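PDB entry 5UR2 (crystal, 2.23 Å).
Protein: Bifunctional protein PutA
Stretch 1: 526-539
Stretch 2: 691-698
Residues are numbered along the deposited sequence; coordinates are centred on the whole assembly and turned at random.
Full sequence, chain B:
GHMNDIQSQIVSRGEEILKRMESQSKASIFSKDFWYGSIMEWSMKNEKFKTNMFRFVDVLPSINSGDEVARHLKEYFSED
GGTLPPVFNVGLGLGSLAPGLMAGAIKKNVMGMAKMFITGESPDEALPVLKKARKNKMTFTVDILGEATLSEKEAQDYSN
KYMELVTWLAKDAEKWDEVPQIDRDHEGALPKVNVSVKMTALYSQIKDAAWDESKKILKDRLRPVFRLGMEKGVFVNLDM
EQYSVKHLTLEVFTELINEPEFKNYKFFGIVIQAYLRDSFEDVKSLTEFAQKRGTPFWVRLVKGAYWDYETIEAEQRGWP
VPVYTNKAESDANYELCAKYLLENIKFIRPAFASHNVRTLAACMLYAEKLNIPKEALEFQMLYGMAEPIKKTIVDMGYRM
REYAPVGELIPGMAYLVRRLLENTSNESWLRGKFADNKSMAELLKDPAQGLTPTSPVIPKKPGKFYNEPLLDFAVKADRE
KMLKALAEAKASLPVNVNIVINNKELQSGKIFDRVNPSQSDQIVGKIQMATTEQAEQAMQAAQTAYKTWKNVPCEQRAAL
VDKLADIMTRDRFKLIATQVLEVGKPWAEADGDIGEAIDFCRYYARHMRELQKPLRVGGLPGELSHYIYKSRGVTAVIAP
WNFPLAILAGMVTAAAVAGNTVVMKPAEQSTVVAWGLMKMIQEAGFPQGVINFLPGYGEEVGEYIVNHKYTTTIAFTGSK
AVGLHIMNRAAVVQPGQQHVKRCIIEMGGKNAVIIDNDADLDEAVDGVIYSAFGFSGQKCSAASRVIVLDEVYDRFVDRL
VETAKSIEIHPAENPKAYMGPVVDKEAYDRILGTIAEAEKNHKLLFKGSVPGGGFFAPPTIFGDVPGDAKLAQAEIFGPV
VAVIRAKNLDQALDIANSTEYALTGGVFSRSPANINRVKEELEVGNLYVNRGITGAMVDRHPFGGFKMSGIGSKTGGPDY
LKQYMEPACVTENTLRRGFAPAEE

Stretch 1, residues 526-539: KIQMATTEQAEQAM
Stretch 2 (691-698) INFLPGYG

Stretch 1 enters in a strand that began earlier in the chain, with Lys526 at phi/psi -114/108, passes through Met529 (-100/118), Ala530 (-71/152) and Thr531 (-85/168), and becomes a helix from Thr532 onward, with angles near -65/-38. Its first helical turns are set by Ala535 N to Thr531 O and Ala538 N to Gln534 O, both 2.9 Å. Stretch 2 is a strand over Ile691 to Phe693, then a loop: Leu694 (-125/73), Pro695 (-66/152), Gly696 (156/-170) and Tyr697 (-85/134), the N-cap of the next helix. The register places Met529 CA 4.1 Å from Gly696 CA and Ala538 CA 6.2 Å from Asn692 CA. One direct hydrogen bond joins the backbones, Ala530 N to Pro695 O (3.0 Å, 164°). Beside it, a water donates to Ala530 O (2.8 Å) and accepts from Tyr697 N (3.0 Å), bridging the same residue of stretch 1 to a point two residues further along stretch 2. Gly696 suits its backbone angles: a CB would jam against the preceding carbonyl and lie 3.4 Å from Ala530 N.

Thr531 (chi1 p) caps its helix, OG1 accepting from Gln534 N (3.1 Å); Gln534 OE1 reciprocates by accepting from Thr531 N (3.0 Å). Met529 (chi1 m, chi2 m, chi3 -95°) starts sideways, but its end comes nearer stretch 2: CE sits over one face of the Tyr697 ring, 3.5 Å from the centroid and 11° off the normal, a CH-pi contact, and 3.4 Å from Gly696 C. Tyr697 has chi1 m and chi2 -72°. The CA-to-CB bond of Leu694 (chi1 t, chi2 p) points toward stretch 1, and its methyls pack against three alanines: CD1 lies 3.6 Å from Ala530 CB and 4.2 Å from Ala538 CB, and CD2 lies 3.9 Å from Ala535 CB. Pro695, C-gamma endo, packs its CB 3.7 Å from CG2 of Ile527 (chi1 m, chi2 m).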

# COMPACT_ATOMS: atom_id res chain seq x y z
N LYS B 526 38.51 16.49 -14.47
CA LYS B 526 38.71 17.88 -14.07
C LYS B 526 37.32 18.50 -13.93
O LYS B 526 36.63 18.73 -14.93
CB LYS B 526 39.58 18.62 -15.09
CG LYS B 526 41.03 18.13 -15.11
CD LYS B 526 41.89 18.88 -16.13
CE LYS B 526 43.29 19.17 -15.61
NZ LYS B 526 43.30 19.69 -14.22
N ILE B 527 36.91 18.76 -12.69
CA ILE B 527 35.51 19.08 -12.37
C ILE B 527 35.37 20.57 -12.12
O ILE B 527 36.01 21.11 -11.21
CB ILE B 527 35.02 18.31 -11.13
CG1 ILE B 527 35.46 16.84 -11.16
CG2 ILE B 527 33.52 18.52 -10.96
CD1 ILE B 527 35.00 16.08 -12.37
N GLN B 528 34.50 21.23 -12.89
CA GLN B 528 34.06 22.58 -12.56
C GLN B 528 33.26 22.53 -11.26
O GLN B 528 32.19 21.91 -11.21
CB GLN B 528 33.18 23.16 -13.68
CG GLN B 528 33.85 23.33 -15.05
CD GLN B 528 34.93 24.42 -15.06
OE1 GLN B 528 34.78 25.48 -14.43
NE2 GLN B 528 36.03 24.16 -15.76
N MET B 529 33.75 23.20 -10.21
CA MET B 529 33.12 23.19 -8.89
C MET B 529 32.31 24.47 -8.73
O MET B 529 32.87 25.57 -8.74
CB MET B 529 34.16 23.06 -7.78
CG MET B 529 35.06 21.83 -7.92
SD MET B 529 34.14 20.28 -7.76
CE MET B 529 34.38 19.94 -6.02
N ALA B 530 31.00 24.32 -8.56
CA ALA B 530 30.09 25.44 -8.68
C ALA B 530 30.23 26.43 -7.52
O ALA B 530 30.59 26.07 -6.40
CB ALA B 530 28.66 24.94 -8.75
N THR B 531 29.91 27.69 -7.81
CA THR B 531 29.78 28.74 -6.81
C THR B 531 28.39 28.72 -6.18
O THR B 531 27.45 28.11 -6.69
CB THR B 531 30.02 30.12 -7.42
OG1 THR B 531 28.95 30.41 -8.32
CG2 THR B 531 31.33 30.14 -8.21
N THR B 532 28.26 29.46 -5.08
CA THR B 532 26.95 29.57 -4.45
C THR B 532 25.98 30.34 -5.33
O THR B 532 24.78 30.06 -5.33
CB THR B 532 27.08 30.26 -3.09
OG1 THR B 532 27.62 31.56 -3.29
CG2 THR B 532 28.05 29.50 -2.22
N GLU B 533 26.49 31.30 -6.12
CA GLU B 533 25.63 31.97 -7.09
C GLU B 533 25.10 30.98 -8.11
O GLU B 533 23.95 31.08 -8.55
CB GLU B 533 26.39 33.11 -7.78
CG GLU B 533 26.86 34.24 -6.84
CD GLU B 533 28.23 34.01 -6.16
OE1 GLU B 533 28.95 33.05 -6.51
OE2 GLU B 533 28.57 34.81 -5.26
N GLN B 534 25.93 30.02 -8.52
CA GLN B 534 25.43 29.01 -9.44
C GLN B 534 24.48 28.05 -8.75
O GLN B 534 23.55 27.54 -9.39
CB GLN B 534 26.61 28.29 -10.09
CG GLN B 534 27.36 29.21 -11.07
CD GLN B 534 28.69 28.65 -11.53
OE1 GLN B 534 29.40 27.99 -10.76
NE2 GLN B 534 29.06 28.97 -12.77
N ALA B 535 24.70 27.77 -7.46
CA ALA B 535 23.73 26.98 -6.72
C ALA B 535 22.38 27.69 -6.67
O ALA B 535 21.33 27.05 -6.79
CB ALA B 535 24.24 26.70 -5.30
N GLU B 536 22.40 29.02 -6.55
CA GLU B 536 21.15 29.78 -6.57
C GLU B 536 20.47 29.67 -7.95
O GLU B 536 19.25 29.52 -8.03
CB GLU B 536 21.44 31.25 -6.20
CG GLU B 536 20.26 32.21 -6.27
CD GLU B 536 19.16 31.87 -5.27
OE1 GLU B 536 19.44 31.30 -4.20
OE2 GLU B 536 17.98 32.16 -5.58
N GLN B 537 21.25 29.72 -9.02
CA GLN B 537 20.71 29.51 -10.36
C GLN B 537 20.11 28.12 -10.50
O GLN B 537 19.10 27.94 -11.19
CB GLN B 537 21.79 29.75 -11.41
CG GLN B 537 22.26 31.21 -11.49
CD GLN B 537 23.57 31.38 -12.28
OE1 GLN B 537 23.80 30.73 -13.31
NE2 GLN B 537 24.45 32.24 -11.77
N ALA B 538 20.76 27.11 -9.91
CA ALA B 538 20.18 25.77 -9.96
C ALA B 538 18.85 25.72 -9.22
O ALA B 538 17.86 25.16 -9.72
CB ALA B 538 21.18 24.75 -9.39
N MET B 539 18.79 26.31 -8.02
CA MET B 539 17.54 26.33 -7.26
C MET B 539 16.44 27.06 -8.02
O MET B 539 15.29 26.60 -8.03
CB MET B 539 17.77 26.97 -5.90
CG MET B 539 18.64 26.15 -4.98
SD MET B 539 17.94 24.52 -4.65
CE MET B 539 16.34 24.97 -3.99
N ILE B 691 15.84 18.51 -13.96
CA ILE B 691 16.98 17.95 -13.25
C ILE B 691 18.18 18.84 -13.52
O ILE B 691 18.47 19.16 -14.68
CB ILE B 691 17.24 16.49 -13.68
CG1 ILE B 691 16.06 15.61 -13.26
CG2 ILE B 691 18.52 15.95 -13.08
CD1 ILE B 691 15.97 14.28 -13.96
N ASN B 692 18.86 19.29 -12.46
CA ASN B 692 20.02 20.16 -12.61
C ASN B 692 21.24 19.52 -11.97
O ASN B 692 21.14 18.88 -10.92
CB ASN B 692 19.76 21.54 -12.00
CG ASN B 692 18.53 22.20 -12.60
OD1 ASN B 692 18.62 22.90 -13.62
ND2 ASN B 692 17.36 21.93 -12.02
N PHE B 693 22.39 19.71 -12.61
CA PHE B 693 23.64 19.03 -12.28
C PHE B 693 24.59 20.04 -11.66
O PHE B 693 25.11 20.93 -12.36
CB PHE B 693 24.24 18.42 -13.54
CG PHE B 693 25.52 17.67 -13.30
CD1 PHE B 693 25.53 16.51 -12.55
CD2 PHE B 693 26.70 18.09 -13.90
CE1 PHE B 693 26.71 15.79 -12.38
CE2 PHE B 693 27.88 17.38 -13.73
CZ PHE B 693 27.89 16.24 -12.97
N LEU B 694 24.84 19.90 -10.36
CA LEU B 694 25.53 20.91 -9.56
C LEU B 694 26.74 20.29 -8.85
O LEU B 694 26.72 20.11 -7.63
CB LEU B 694 24.58 21.53 -8.53
CG LEU B 694 25.13 22.73 -7.75
CD1 LEU B 694 25.22 23.96 -8.65
CD2 LEU B 694 24.30 23.02 -6.53
N PRO B 695 27.81 19.99 -9.59
CA PRO B 695 29.03 19.50 -8.93
C PRO B 695 29.66 20.58 -8.05
O PRO B 695 29.49 21.78 -8.27
CB PRO B 695 29.93 19.13 -10.11
CG PRO B 695 29.46 19.98 -11.23
CD PRO B 695 27.98 20.13 -11.05
N GLY B 696 30.37 20.14 -7.03
CA GLY B 696 31.02 21.07 -6.13
C GLY B 696 31.27 20.46 -4.77
O GLY B 696 31.12 19.26 -4.57
N TYR B 697 31.66 21.33 -3.83
CA TYR B 697 32.02 20.90 -2.49
C TYR B 697 30.76 20.81 -1.64
O TYR B 697 29.93 21.72 -1.66
CB TYR B 697 33.03 21.86 -1.85
CG TYR B 697 34.33 21.89 -2.61
CD1 TYR B 697 35.22 20.81 -2.56
CD2 TYR B 697 34.65 22.97 -3.42
CE1 TYR B 697 36.42 20.82 -3.29
CE2 TYR B 697 35.84 22.99 -4.15
CZ TYR B 697 36.73 21.91 -4.08
OH TYR B 697 37.90 21.94 -4.81
N GLY B 698 30.63 19.70 -0.90
CA GLY B 698 29.45 19.49 -0.08
C GLY B 698 29.22 20.56 0.96
O GLY B 698 28.09 20.97 1.21
O HOH W 1 31.56 24.24 -4.57